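Local coordinates for glycerate dehydrogenase/glyoxylate reductase (Thermus thermophilus, PDB 2CUK), which probably catalyses the NAD(P)H-dependent reduction of hydroxypyruvate to D-glycerate and of glyoxylate to glycolate, as a member of the D-isomer specific 2-hydroxyacid dehydrogenase family, at residues A[2-7]-A[45-50]; A[65-70]-A[299-304]; A[215-220]-A[239-244]; A[221-226]-A[245-250]. All coordinates share one frame; numbering follows the deposited sequence.

Contact 1: residues A[2-7]-A[45-50]; sequences RVLVTR and VGLIPT
Over one face of the Arg7 guanidinium stands Thr50 OG1, 4.0 Å above the plane and displaced toward its rim. Thr6 O, close to that plane, accepts from Arg7 NH1 at 2.8 Å. The Arg7 chain bends at chi2 (-67°), and its CG lies 3.7 Å from Thr50 CG2. Thr6 holds OG1 in the crowded position between backbone N and carbonyl carbon, from where it meets Pro49 CA at 3.3 Å. Further back the two segments are neighbouring parallel strands of the five-stranded sheet in the domain that binds substrate in this family. Leu4 sits at the centre of their pairing: its N donates to Gly46 O at 3.0 Å, and its O accepts from Ile48 N at 2.9 Å in a nearly straight bond (169°). On one face Leu4 and Leu47 lie alongside each other, Leu47 CD1 curling back to within 3.3 Å of Leu4 O. The other face carries Val5 and Ile48, with Val5 CG2 4.1 Å from Ile48 CD1; here Leu297 of helix 283-301 covers Val3 and Ile48. Asp53 binds Arg7, Thr6 and Thr50, and the second subunit packs Pro134 on Arg7 and Trp132 on Thr50. Apolar sheet thus gives way at the strand ends to a buried polar cluster, in which the arginine and both threonine hydroxyls would be expected to stabilise the aspartate as a carboxylate.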
loop_
_atom_site.group_PDB
_atom_site.type_symbol
_atom_site.label_atom_id
_atom_site.label_comp_id
_atom_site.label_asym_id
_atom_site.label_seq_id
_atom_site.Cartn_x
_atom_site.Cartn_y
_atom_site.Cartn_z
ATOM N N ARG A 2 -27.642 -16.611 28.917
ATOM C CA ARG A 2 -26.236 -16.255 28.793
ATOM C C ARG A 2 -25.742 -16.438 27.362
ATOM O O ARG A 2 -26.143 -17.375 26.667
ATOM C CB ARG A 2 -25.399 -17.112 29.748
ATOM C CG ARG A 2 -23.910 -16.796 29.743
ATOM C CD ARG A 2 -23.192 -17.513 30.880
ATOM N NE ARG A 2 -23.247 -18.966 30.743
ATOM C CZ ARG A 2 -22.622 -19.653 29.793
ATOM N NH1 ARG A 2 -21.887 -19.022 28.886
ATOM N NH2 ARG A 2 -22.733 -20.974 29.746
ATOM N N VAL A 3 -24.877 -15.527 26.928
ATOM C CA VAL A 3 -24.301 -15.574 25.589
ATOM C C VAL A 3 -22.786 -15.709 25.701
ATOM O O VAL A 3 -22.148 -15.003 26.484
ATOM C CB VAL A 3 -24.631 -14.292 24.784
ATOM C CG1 VAL A 3 -23.918 -14.322 23.432
ATOM C CG2 VAL A 3 -26.135 -14.181 24.579
ATOM N N LEU A 4 -22.215 -16.621 24.921
ATOM C CA LEU A 4 -20.777 -16.838 24.935
ATOM C C LEU A 4 -20.112 -16.302 23.669
ATOM O O LEU A 4 -20.486 -16.666 22.553
ATOM C CB LEU A 4 -20.463 -18.328 25.083
ATOM C CG LEU A 4 -18.981 -18.711 25.037
ATOM C CD1 LEU A 4 -18.229 -18.002 26.155
ATOM C CD2 LEU A 4 -18.837 -20.214 25.172
ATOM N N VAL A 5 -19.133 -15.423 23.860
ATOM C CA VAL A 5 -18.378 -14.834 22.760
ATOM C C VAL A 5 -16.966 -15.381 22.948
ATOM O O VAL A 5 -16.304 -15.082 23.942
ATOM C CB VAL A 5 -18.368 -13.294 22.849
ATOM C CG1 VAL A 5 -17.759 -12.703 21.584
ATOM C CG2 VAL A 5 -19.786 -12.777 23.053
ATOM N N THR A 6 -16.519 -16.190 21.990
ATOM C CA THR A 6 -15.215 -16.838 22.063
ATOM C C THR A 6 -13.973 -15.951 22.063
ATOM O O THR A 6 -12.882 -16.425 22.376
ATOM C CB THR A 6 -15.066 -17.876 20.942
ATOM O OG1 THR A 6 -15.121 -17.218 19.670
ATOM C CG2 THR A 6 -16.193 -18.908 21.029
ATOM N N ARG A 7 -14.129 -14.678 21.715
ATOM C CA ARG A 7 -12.996 -13.750 21.695
ATOM C C ARG A 7 -13.459 -12.334 22.009
ATOM O O ARG A 7 -14.626 -11.999 21.818
ATOM C CB ARG A 7 -12.321 -13.746 20.318
ATOM C CG ARG A 7 -11.708 -15.063 19.887
ATOM C CD ARG A 7 -10.506 -15.453 20.740
ATOM N NE ARG A 7 -9.838 -16.628 20.183
ATOM C CZ ARG A 7 -10.406 -17.823 20.058
ATOM N NH1 ARG A 7 -11.657 -18.013 20.461
ATOM N NH2 ARG A 7 -9.734 -18.826 19.507
ATOM N N VAL A 45 -27.461 -19.781 25.655
ATOM C CA VAL A 45 -28.543 -19.733 24.682
ATOM C C VAL A 45 -28.052 -19.147 23.357
ATOM O O VAL A 45 -28.644 -19.389 22.306
ATOM C CB VAL A 45 -29.723 -18.883 25.206
ATOM C CG1 VAL A 45 -29.307 -17.426 25.332
ATOM C CG2 VAL A 45 -30.914 -19.024 24.277
ATOM N N GLY A 46 -26.965 -18.380 23.417
ATOM C CA GLY A 46 -26.412 -17.772 22.218
ATOM C C GLY A 46 -24.901 -17.918 22.147
ATOM O O GLY A 46 -24.229 -17.948 23.177
ATOM N N LEU A 47 -24.363 -18.009 20.935
ATOM C CA LEU A 47 -22.920 -18.160 20.752
ATOM C C LEU A 47 -22.393 -17.347 19.575
ATOM O O LEU A 47 -22.979 -17.361 18.492
ATOM C CB LEU A 47 -22.566 -19.634 20.531
ATOM C CG LEU A 47 -21.095 -19.948 20.234
ATOM C CD1 LEU A 47 -20.265 -19.733 21.488
ATOM C CD2 LEU A 47 -20.952 -21.381 19.742
ATOM N N ILE A 48 -21.289 -16.636 19.802
ATOM C CA ILE A 48 -20.646 -15.843 18.754
ATOM C C ILE A 48 -19.201 -16.323 18.668
ATOM O O ILE A 48 -18.341 -15.870 19.424
ATOM C CB ILE A 48 -20.643 -14.338 19.077
ATOM C CG1 ILE A 48 -22.077 -13.833 19.239
ATOM C CG2 ILE A 48 -19.935 -13.575 17.955
ATOM C CD1 ILE A 48 -22.175 -12.417 19.754
ATOM N N PRO A 49 -18.918 -17.260 17.749
ATOM C CA PRO A 49 -17.574 -17.809 17.568
ATOM C C PRO A 49 -16.790 -17.096 16.478
ATOM O O PRO A 49 -17.306 -16.186 15.823
ATOM C CB PRO A 49 -17.861 -19.251 17.191
ATOM C CG PRO A 49 -19.030 -19.078 16.258
ATOM C CD PRO A 49 -19.897 -18.014 16.942
ATOM N N THR A 50 -15.541 -17.527 16.299
ATOM C CA THR A 50 -14.647 -16.988 15.279
ATOM C C THR A 50 -14.180 -18.162 14.423
ATOM O O THR A 50 -14.501 -19.314 14.718
ATOM C CB THR A 50 -13.394 -16.305 15.891
ATOM O OG1 THR A 50 -12.613 -17.275 16.602
ATOM C CG2 THR A 50 -13.795 -15.183 16.833
#

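Contact 2: residues A[65-70]-A[299-304]; sequences GLKVIA and AVLEGR
Ala299, in the last turn of helix 283-301, stays clear of segment 65-70, but its carbonyl takes part in ending the helix. Val300 has the largest share of the contact. Its CG1 is anti to the backbone N (chi1 178°), and the forked side chain meets that of Val68 obliquely: Val300 CG1 lies 3.8 Å from the Val68 fork at CB, and the CG2 methyls of Val300 and Val68 are 3.8 Å apart. Val68 presents this surface with CG2 anti to its own N and CG1 in the crowded position (chi1 58°). Past Val300 runs Lys67 in the opposite direction, bent at chi3 and chi4 so that NZ comes 3.5 Å from Val300 O and 3.9 Å from Val300 CG1. An alanine in place of Val300 would remove both methyl branches and would probably loosen the packing of Val68 against the helix. Leu301 follows, reaching out with CD2 to Lys67 CD at 3.9 Å and Val68 CG1 at 4.2 Å, so that it covers the aliphatic part of the lysine. Glu302 is the first residue to leave helical angles. Gly303, with positive phi, donates from its N to Val300 O, and Arg304 N returns to Ala299 O at 2.8 Å, which completes a Schellman motif. One turn before Leu301 on the helix, Leu297 also touches Val68 and extends the same apolar seam. A helix laid on a parallel sheet in this way is the layering of a flavodoxin-like domain, to which the C-terminal helix returns in D-2-hydroxyacid dehydrogenases.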
loop_
_atom_site.group_PDB
_atom_site.type_symbol
_atom_site.label_atom_id
_atom_site.label_comp_id
_atom_site.label_asym_id
_atom_site.label_seq_id
_atom_site.Cartn_x
_atom_site.Cartn_y
_atom_site.Cartn_z
ATOM N N GLY A 65 -29.537 -26.438 24.709
ATOM C CA GLY A 65 -30.381 -25.258 24.756
ATOM C C GLY A 65 -29.893 -24.109 23.892
ATOM O O GLY A 65 -30.439 -23.008 23.957
ATOM N N LEU A 66 -28.866 -24.358 23.084
ATOM C CA LEU A 66 -28.317 -23.332 22.202
ATOM C C LEU A 66 -29.333 -23.032 21.103
ATOM O O LEU A 66 -29.822 -23.948 20.445
ATOM C CB LEU A 66 -27.003 -23.822 21.583
ATOM C CG LEU A 66 -26.211 -22.844 20.709
ATOM C CD1 LEU A 66 -25.753 -21.660 21.544
ATOM C CD2 LEU A 66 -25.015 -23.554 20.105
ATOM N N LYS A 67 -29.646 -21.753 20.907
ATOM C CA LYS A 67 -30.622 -21.353 19.895
ATOM C C LYS A 67 -30.010 -20.761 18.630
ATOM O O LYS A 67 -30.558 -20.909 17.539
ATOM C CB LYS A 67 -31.604 -20.332 20.481
ATOM C CG LYS A 67 -32.383 -20.824 21.692
ATOM C CD LYS A 67 -33.373 -19.780 22.198
ATOM C CE LYS A 67 -34.605 -19.670 21.303
ATOM N NZ LYS A 67 -34.297 -19.193 19.926
ATOM N N VAL A 68 -28.872 -20.089 18.769
ATOM C CA VAL A 68 -28.251 -19.465 17.613
ATOM C C VAL A 68 -26.739 -19.373 17.676
ATOM O O VAL A 68 -26.151 -19.140 18.734
ATOM C CB VAL A 68 -28.804 -18.038 17.408
ATOM C CG1 VAL A 68 -28.560 -17.209 18.662
ATOM C CG2 VAL A 68 -28.143 -17.379 16.204
ATOM N N ILE A 69 -26.123 -19.566 16.519
ATOM C CA ILE A 69 -24.682 -19.458 16.378
ATOM C C ILE A 69 -24.485 -18.288 15.416
ATOM O O ILE A 69 -24.607 -18.446 14.199
ATOM C CB ILE A 69 -24.066 -20.735 15.762
ATOM C CG1 ILE A 69 -24.308 -21.932 16.687
ATOM C CG2 ILE A 69 -22.570 -20.536 15.543
ATOM C CD1 ILE A 69 -23.797 -23.243 16.126
ATOM N N ALA A 70 -24.224 -17.108 15.969
ATOM C CA ALA A 70 -24.012 -15.913 15.162
ATOM C C ALA A 70 -22.518 -15.756 14.923
ATOM O O ALA A 70 -21.792 -15.200 15.754
ATOM C CB ALA A 70 -24.570 -14.683 15.876
ATOM N N ALA A 299 -31.963 -11.121 16.998
ATOM C CA ALA A 299 -33.107 -11.431 16.148
ATOM C C ALA A 299 -33.664 -12.817 16.467
ATOM O O ALA A 299 -34.862 -12.972 16.706
ATOM C CB ALA A 299 -32.707 -11.358 14.682
ATOM N N VAL A 300 -32.790 -13.820 16.474
ATOM C CA VAL A 300 -33.213 -15.185 16.755
ATOM C C VAL A 300 -33.752 -15.335 18.177
ATOM O O VAL A 300 -34.735 -16.040 18.396
ATOM C CB VAL A 300 -32.056 -16.189 16.551
ATOM C CG1 VAL A 300 -32.520 -17.600 16.894
ATOM C CG2 VAL A 300 -31.574 -16.139 15.114
ATOM N N LEU A 301 -33.120 -14.672 19.140
ATOM C CA LEU A 301 -33.573 -14.769 20.524
ATOM C C LEU A 301 -34.906 -14.066 20.758
ATOM O O LEU A 301 -35.590 -14.340 21.742
ATOM C CB LEU A 301 -32.518 -14.202 21.477
ATOM C CG LEU A 301 -31.168 -14.923 21.525
ATOM C CD1 LEU A 301 -30.334 -14.337 22.657
ATOM C CD2 LEU A 301 -31.372 -16.418 21.743
ATOM N N GLU A 302 -35.271 -13.156 19.861
ATOM C CA GLU A 302 -36.534 -12.439 19.990
ATOM C C GLU A 302 -37.599 -13.078 19.108
ATOM O O GLU A 302 -38.616 -12.461 18.794
ATOM C CB GLU A 302 -36.355 -10.963 19.614
ATOM C CG GLU A 302 -35.572 -10.153 20.644
ATOM C CD GLU A 302 -35.448 -8.684 20.274
ATOM O OE1 GLU A 302 -36.487 -8.049 19.994
ATOM O OE2 GLU A 302 -34.313 -8.160 20.270
ATOM N N GLY A 303 -37.355 -14.321 18.711
ATOM C CA GLY A 303 -38.301 -15.031 17.873
ATOM C C GLY A 303 -38.482 -14.415 16.500
ATOM O O GLY A 303 -39.511 -14.621 15.858
ATOM N N ARG A 304 -37.492 -13.657 16.044
ATOM C CA ARG A 304 -37.572 -13.033 14.729
ATOM C C ARG A 304 -36.636 -13.721 13.746
ATOM O O ARG A 304 -35.735 -14.464 14.140
ATOM C CB ARG A 304 -37.206 -11.548 14.804
ATOM C CG ARG A 304 -38.037 -10.734 15.778
ATOM C CD ARG A 304 -38.006 -9.255 15.411
ATOM N NE ARG A 304 -36.648 -8.741 15.251
ATOM C CZ ARG A 304 -35.795 -8.542 16.251
ATOM N NH1 ARG A 304 -36.157 -8.812 17.495
ATOM N NH2 ARG A 304 -34.580 -8.072 16.005
#

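Contact 3: residues A[215-220]-A[239-244]; sequences RLFAMK and LVEALR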
loop_
_atom_site.group_PDB
_atom_site.type_symbol
_atom_site.label_atom_id
_atom_site.label_comp_id
_atom_site.label_asym_id
_atom_site.label_seq_id
_atom_site.Cartn_x
_atom_site.Cartn_y
_atom_site.Cartn_z
ATOM N N ARG A 215 0.839 -24.635 -12.300
ATOM C CA ARG A 215 0.193 -23.363 -12.575
ATOM C C ARG A 215 1.068 -22.163 -12.212
ATOM O O ARG A 215 1.039 -21.144 -12.902
ATOM C CB ARG A 215 -1.157 -23.287 -11.857
ATOM C CG ARG A 215 -2.163 -24.300 -12.387
ATOM C CD ARG A 215 -3.593 -23.868 -12.150
ATOM N NE ARG A 215 -4.536 -24.787 -12.785
ATOM C CZ ARG A 215 -4.962 -25.924 -12.247
ATOM N NH1 ARG A 215 -4.542 -26.301 -11.047
ATOM N NH2 ARG A 215 -5.803 -26.696 -12.921
ATOM N N LEU A 216 1.855 -22.289 -11.144
ATOM C CA LEU A 216 2.736 -21.204 -10.723
ATOM C C LEU A 216 3.792 -20.935 -11.787
ATOM O O LEU A 216 4.080 -19.781 -12.112
ATOM C CB LEU A 216 3.408 -21.542 -9.386
ATOM C CG LEU A 216 2.504 -21.487 -8.147
ATOM C CD1 LEU A 216 3.220 -22.094 -6.955
ATOM C CD2 LEU A 216 2.113 -20.037 -7.858
ATOM N N PHE A 217 4.370 -22.000 -12.335
ATOM C CA PHE A 217 5.380 -21.848 -13.372
ATOM C C PHE A 217 4.753 -21.590 -14.738
ATOM O O PHE A 217 5.455 -21.340 -15.713
ATOM C CB PHE A 217 6.290 -23.076 -13.402
ATOM C CG PHE A 217 7.320 -23.081 -12.309
ATOM C CD1 PHE A 217 8.440 -22.260 -12.394
ATOM C CD2 PHE A 217 7.161 -23.882 -11.184
ATOM C CE1 PHE A 217 9.394 -22.235 -11.371
ATOM C CE2 PHE A 217 8.106 -23.868 -10.151
ATOM C CZ PHE A 217 9.227 -23.041 -10.247
ATOM N N ALA A 218 3.423 -21.637 -14.804
ATOM C CA ALA A 218 2.717 -21.360 -16.051
ATOM C C ALA A 218 2.505 -19.849 -16.108
ATOM O O ALA A 218 2.277 -19.279 -17.171
ATOM C CB ALA A 218 1.373 -22.083 -16.087
ATOM N N MET A 219 2.572 -19.202 -14.948
ATOM C CA MET A 219 2.418 -17.754 -14.890
ATOM C C MET A 219 3.619 -17.140 -15.613
ATOM O O MET A 219 4.661 -17.785 -15.747
ATOM C CB MET A 219 2.361 -17.293 -13.427
ATOM C CG MET A 219 1.050 -17.651 -12.731
ATOM S SD MET A 219 0.978 -17.190 -10.983
ATOM C CE MET A 219 1.260 -15.386 -11.097
ATOM N N LYS A 220 3.495 -15.912 -16.096
ATOM C CA LYS A 220 4.651 -15.381 -16.808
ATOM C C LYS A 220 5.819 -15.051 -15.877
ATOM O O LYS A 220 5.654 -14.770 -14.702
ATOM C CB LYS A 220 4.305 -14.195 -17.778
ATOM C CG LYS A 220 3.583 -12.990 -17.145
ATOM C CD LYS A 220 2.542 -12.323 -18.098
ATOM C CE LYS A 220 3.063 -11.022 -18.743
ATOM N NZ LYS A 220 2.117 -10.469 -19.722
ATOM N N LEU A 239 5.420 -22.396 -4.267
ATOM C CA LEU A 239 5.546 -20.949 -4.383
ATOM C C LEU A 239 6.987 -20.535 -4.069
ATOM O O LEU A 239 7.549 -19.672 -4.742
ATOM C CB LEU A 239 4.581 -20.241 -3.430
ATOM C CG LEU A 239 4.646 -18.709 -3.478
ATOM C CD1 LEU A 239 4.349 -18.215 -4.893
ATOM C CD2 LEU A 239 3.636 -18.126 -2.489
ATOM N N VAL A 240 7.577 -21.152 -3.046
ATOM C CA VAL A 240 8.960 -20.860 -2.676
ATOM C C VAL A 240 9.866 -21.115 -3.881
ATOM O O VAL A 240 10.742 -20.316 -4.198
ATOM C CB VAL A 240 9.444 -21.757 -1.505
ATOM C CG1 VAL A 240 10.961 -21.613 -1.337
ATOM C CG2 VAL A 240 8.736 -21.365 -0.213
ATOM N N GLU A 241 9.640 -22.241 -4.547
ATOM C CA GLU A 241 10.421 -22.603 -5.725
ATOM C C GLU A 241 10.326 -21.537 -6.819
ATOM O O GLU A 241 11.341 -21.103 -7.362
ATOM C CB GLU A 241 9.931 -23.941 -6.280
ATOM C CG GLU A 241 10.154 -25.127 -5.347
ATOM C CD GLU A 241 9.510 -26.411 -5.859
ATOM O OE1 GLU A 241 9.257 -26.513 -7.079
ATOM O OE2 GLU A 241 9.267 -27.327 -5.046
ATOM N N ALA A 242 9.098 -21.121 -7.120
ATOM C CA ALA A 242 8.819 -20.131 -8.158
ATOM C C ALA A 242 9.328 -18.735 -7.843
ATOM O O ALA A 242 9.568 -17.936 -8.754
ATOM C CB ALA A 242 7.305 -20.077 -8.429
ATOM N N LEU A 243 9.491 -18.436 -6.561
ATOM C CA LEU A 243 9.955 -17.116 -6.150
ATOM C C LEU A 243 11.458 -16.928 -6.254
ATOM O O LEU A 243 11.945 -15.801 -6.216
ATOM C CB LEU A 243 9.511 -16.824 -4.713
ATOM C CG LEU A 243 8.031 -16.469 -4.528
ATOM C CD1 LEU A 243 7.706 -16.404 -3.059
ATOM C CD2 LEU A 243 7.738 -15.136 -5.194
ATOM N N ARG A 244 12.200 -18.019 -6.398
ATOM C CA ARG A 244 13.648 -17.889 -6.479
ATOM C C ARG A 244 14.128 -17.176 -7.736
ATOM O O ARG A 244 15.165 -16.520 -7.710
ATOM C CB ARG A 244 14.317 -19.259 -6.331
ATOM C CG ARG A 244 14.112 -19.852 -4.942
ATOM C CD ARG A 244 15.035 -21.022 -4.653
ATOM N NE ARG A 244 14.695 -21.677 -3.387
ATOM C CZ ARG A 244 14.847 -21.129 -2.185
ATOM N NH1 ARG A 244 15.342 -19.903 -2.065
ATOM N NH2 ARG A 244 14.499 -21.807 -1.099
#
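The chain at the end of helix 213-216 passes close to helix 236-243, nearest at Phe217 and Ala242, whose CA atoms are 6.5 Å apart. Both helices belong to the Rossmann-type NAD-binding domain, where they pack on one side of the parallel sheet, and Leu216 and Leu239 both rest on Leu225 of strand 224-227. No hydrogen bond crosses between the two segments, so apolar surface does the joining. Leu216 keeps CG beside its backbone N (chi1 -73°) and extends its two methyl groups toward the neighbouring helix. Its CD1 comes within 3.5 Å of Leu239 N, touching backbone rather than side chain, while CD2 meets Leu239 CD1 at 4.1 Å; the two leucines cross at about a right angle. Ala242, one turn on from Leu239, brings its CB to 4.3 Å from Leu216 CB, and there a small residue lets the helix come near. Farther out, toward solvent, Phe217 swings its ring across to the helix. Glu241 CB lies near the ring tip, CZ, while the Glu241 carboxylate turns to a salt bridge with Arg213. The ring also meets the His246 ring, the planes about 35° apart. Against Ala242 the contact is a CH-pi one: Ala242 CB stands over a face, 4.2 Å from the centroid and 20° off the normal, whereas the ring tip, Phe217 CZ, approaches the helix backbone at Ala242 CA to 3.6 Å.

Contact 4: residues A[221-226]-A[245-250]; sequences RGAILL and GHLFGA
Arg221 runs out almost fully extended, CG anti to the backbone N (chi1 -177°) and the chain straight on to NE, which carries its guanidinium past the start of segment 245-250. There Gly245 O sits over one face of the group, 3.1 Å from Arg221 CZ; the angles are too poor for hydrogen bonding, so the carbonyl meets the flat cation from above. At the guanidinium edge, Arg221 NH1 donates to a water at 2.9 Å, and that water is also hydrogen-bonded to His246 ND1. His246, likewise with CG anti to N, brings its ring against the Arg221 backbone, CE1 lying 3.4 Å from Arg221 CA, while NE2 is bonded to Met219 O. An alanine in place of His246 would remove the ring, with its bonds to the water and to Met219 O, and would probably leave the Arg221 end of the loop less firmly held. Two bonds draw the chains together on the approach to the sheet: Gly222 N donates to His246 O at 2.7 Å, with Gly222 at a positive phi that suits glycine, and Phe248 N donates to Ala223 O. From Ile224 and Gly249 on they are adjacent parallel strands, the two strands of a beta-alpha-beta crossover through helix 236-243 in the Rossmann-type sheet, and Leu225 N donates to Gly249 O at 3.1 Å. Leu247 lays CD2 on Ala223 CB at 4.0 Å, on the side of helix 236-243. Phe248 keeps CG anti to N (chi1 179°), pointing the same way as Ile224, and both touch Val113 of helix 99-114. Ile224, its CG1 beside the backbone N, rests that atom on Phe248 CD2 at 3.8 Å.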
loop_
_atom_site.group_PDB
_atom_site.type_symbol
_atom_site.label_atom_id
_atom_site.label_comp_id
_atom_site.label_asym_id
_atom_site.label_seq_id
_atom_site.Cartn_x
_atom_site.Cartn_y
_atom_site.Cartn_z
ATOM N N ARG A 221 7.027 -15.184 -16.421
ATOM C CA ARG A 221 8.225 -14.906 -15.635
ATOM C C ARG A 221 8.121 -13.412 -15.351
ATOM O O ARG A 221 7.849 -12.622 -16.259
ATOM C CB ARG A 221 9.502 -15.213 -16.433
ATOM C CG ARG A 221 10.798 -15.016 -15.629
ATOM C CD ARG A 221 12.056 -15.262 -16.469
ATOM N NE ARG A 221 13.274 -14.936 -15.726
ATOM C CZ ARG A 221 13.947 -15.779 -14.943
ATOM N NH1 ARG A 221 13.542 -17.036 -14.788
ATOM N NH2 ARG A 221 15.024 -15.354 -14.294
ATOM N N GLY A 222 8.310 -13.030 -14.093
ATOM C CA GLY A 222 8.197 -11.628 -13.737
ATOM C C GLY A 222 6.793 -11.252 -13.286
ATOM O O GLY A 222 6.486 -10.070 -13.128
ATOM N N ALA A 223 5.938 -12.251 -13.081
ATOM C CA ALA A 223 4.567 -12.007 -12.637
ATOM C C ALA A 223 4.501 -11.944 -11.112
ATOM O O ALA A 223 5.427 -12.364 -10.429
ATOM C CB ALA A 223 3.642 -13.109 -13.147
ATOM N N ILE A 224 3.399 -11.409 -10.593
ATOM C CA ILE A 224 3.183 -11.306 -9.155
ATOM C C ILE A 224 1.936 -12.101 -8.765
ATOM O O ILE A 224 0.917 -12.043 -9.454
ATOM C CB ILE A 224 2.945 -9.844 -8.710
ATOM C CG1 ILE A 224 4.204 -9.005 -8.943
ATOM C CG2 ILE A 224 2.543 -9.817 -7.234
ATOM C CD1 ILE A 224 3.999 -7.519 -8.670
ATOM N N LEU A 225 2.026 -12.842 -7.665
ATOM C CA LEU A 225 0.895 -13.615 -7.164
ATOM C C LEU A 225 0.385 -12.998 -5.866
ATOM O O LEU A 225 1.167 -12.700 -4.965
ATOM C CB LEU A 225 1.301 -15.063 -6.884
ATOM C CG LEU A 225 0.220 -15.901 -6.185
ATOM C CD1 LEU A 225 -0.945 -16.155 -7.138
ATOM C CD2 LEU A 225 0.815 -17.220 -5.718
ATOM N N LEU A 226 -0.929 -12.821 -5.773
ATOM C CA LEU A 226 -1.543 -12.260 -4.576
ATOM C C LEU A 226 -2.602 -13.223 -4.039
ATOM O O LEU A 226 -3.380 -13.796 -4.807
ATOM C CB LEU A 226 -2.210 -10.916 -4.897
ATOM C CG LEU A 226 -1.352 -9.784 -5.472
ATOM C CD1 LEU A 226 -2.240 -8.587 -5.783
ATOM C CD2 LEU A 226 -0.260 -9.398 -4.478
ATOM N N GLY A 245 13.366 -17.272 -8.826
ATOM C CA GLY A 245 13.776 -16.603 -10.050
ATOM C C GLY A 245 12.706 -16.417 -11.120
ATOM O O GLY A 245 12.851 -15.571 -12.005
ATOM N N HIS A 246 11.633 -17.194 -11.049
ATOM C CA HIS A 246 10.565 -17.095 -12.038
ATOM C C HIS A 246 9.616 -15.919 -11.780
ATOM O O HIS A 246 9.478 -15.030 -12.621
ATOM C CB HIS A 246 9.770 -18.404 -12.083
ATOM C CG HIS A 246 8.697 -18.418 -13.124
ATOM N ND1 HIS A 246 8.962 -18.264 -14.468
ATOM C CD2 HIS A 246 7.351 -18.544 -13.017
ATOM C CE1 HIS A 246 7.827 -18.296 -15.144
ATOM N NE2 HIS A 246 6.835 -18.465 -14.287
ATOM N N LEU A 247 8.972 -15.913 -10.617
ATOM C CA LEU A 247 8.034 -14.843 -10.261
ATOM C C LEU A 247 8.717 -13.590 -9.744
ATOM O O LEU A 247 9.750 -13.668 -9.074
ATOM C CB LEU A 247 7.048 -15.333 -9.196
ATOM C CG LEU A 247 6.076 -16.432 -9.628
ATOM C CD1 LEU A 247 5.251 -16.888 -8.429
ATOM C CD2 LEU A 247 5.175 -15.905 -10.737
ATOM N N PHE A 248 8.147 -12.430 -10.061
ATOM C CA PHE A 248 8.709 -11.176 -9.576
ATOM C C PHE A 248 8.562 -11.201 -8.054
ATOM O O PHE A 248 9.461 -10.786 -7.327
ATOM C CB PHE A 248 7.936 -9.977 -10.128
ATOM C CG PHE A 248 8.452 -8.645 -9.647
ATOM C CD1 PHE A 248 9.500 -8.013 -10.306
ATOM C CD2 PHE A 248 7.895 -8.030 -8.530
ATOM C CE1 PHE A 248 9.983 -6.780 -9.862
ATOM C CE2 PHE A 248 8.368 -6.801 -8.076
ATOM C CZ PHE A 248 9.413 -6.174 -8.742
ATOM N N GLY A 249 7.416 -11.692 -7.584
ATOM C CA GLY A 249 7.170 -11.751 -6.153
ATOM C C GLY A 249 5.768 -12.197 -5.782
ATOM O O GLY A 249 4.964 -12.552 -6.649
ATOM N N ALA A 250 5.475 -12.191 -4.485
ATOM C CA ALA A 250 4.162 -12.602 -4.003
ATOM C C ALA A 250 3.765 -11.869 -2.731
ATOM O O ALA A 250 4.607 -11.606 -1.864
ATOM C CB ALA A 250 4.138 -14.106 -3.752
HETATM O O HOH W 1 11.464 -18.799 -15.635
#

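Overall arrangement
The four contacts fall into two pairs, one in each domain. Contacts 1 and 2 have centres 11 Å apart and share a sheet, in which strands 46-48 and 68-70 are neighbours: Leu47 O lies 2.8 Å from Ala70 N, and Val45 O lies 2.9 Å from Lys67 N, both probable hydrogen bonds. Contacts 3 and 4, with centres 7 Å apart, interleave along the chain and together cover one beta-alpha-beta crossover and the helix, 213-216, that leads into it, joined by Ala242 O and Leu247 N at 2.8 Å. Between the pairs, centres lie 42 to 47 Å apart, across the chain's centre. In this family cofactor and substrate meet in the cleft between the two domains.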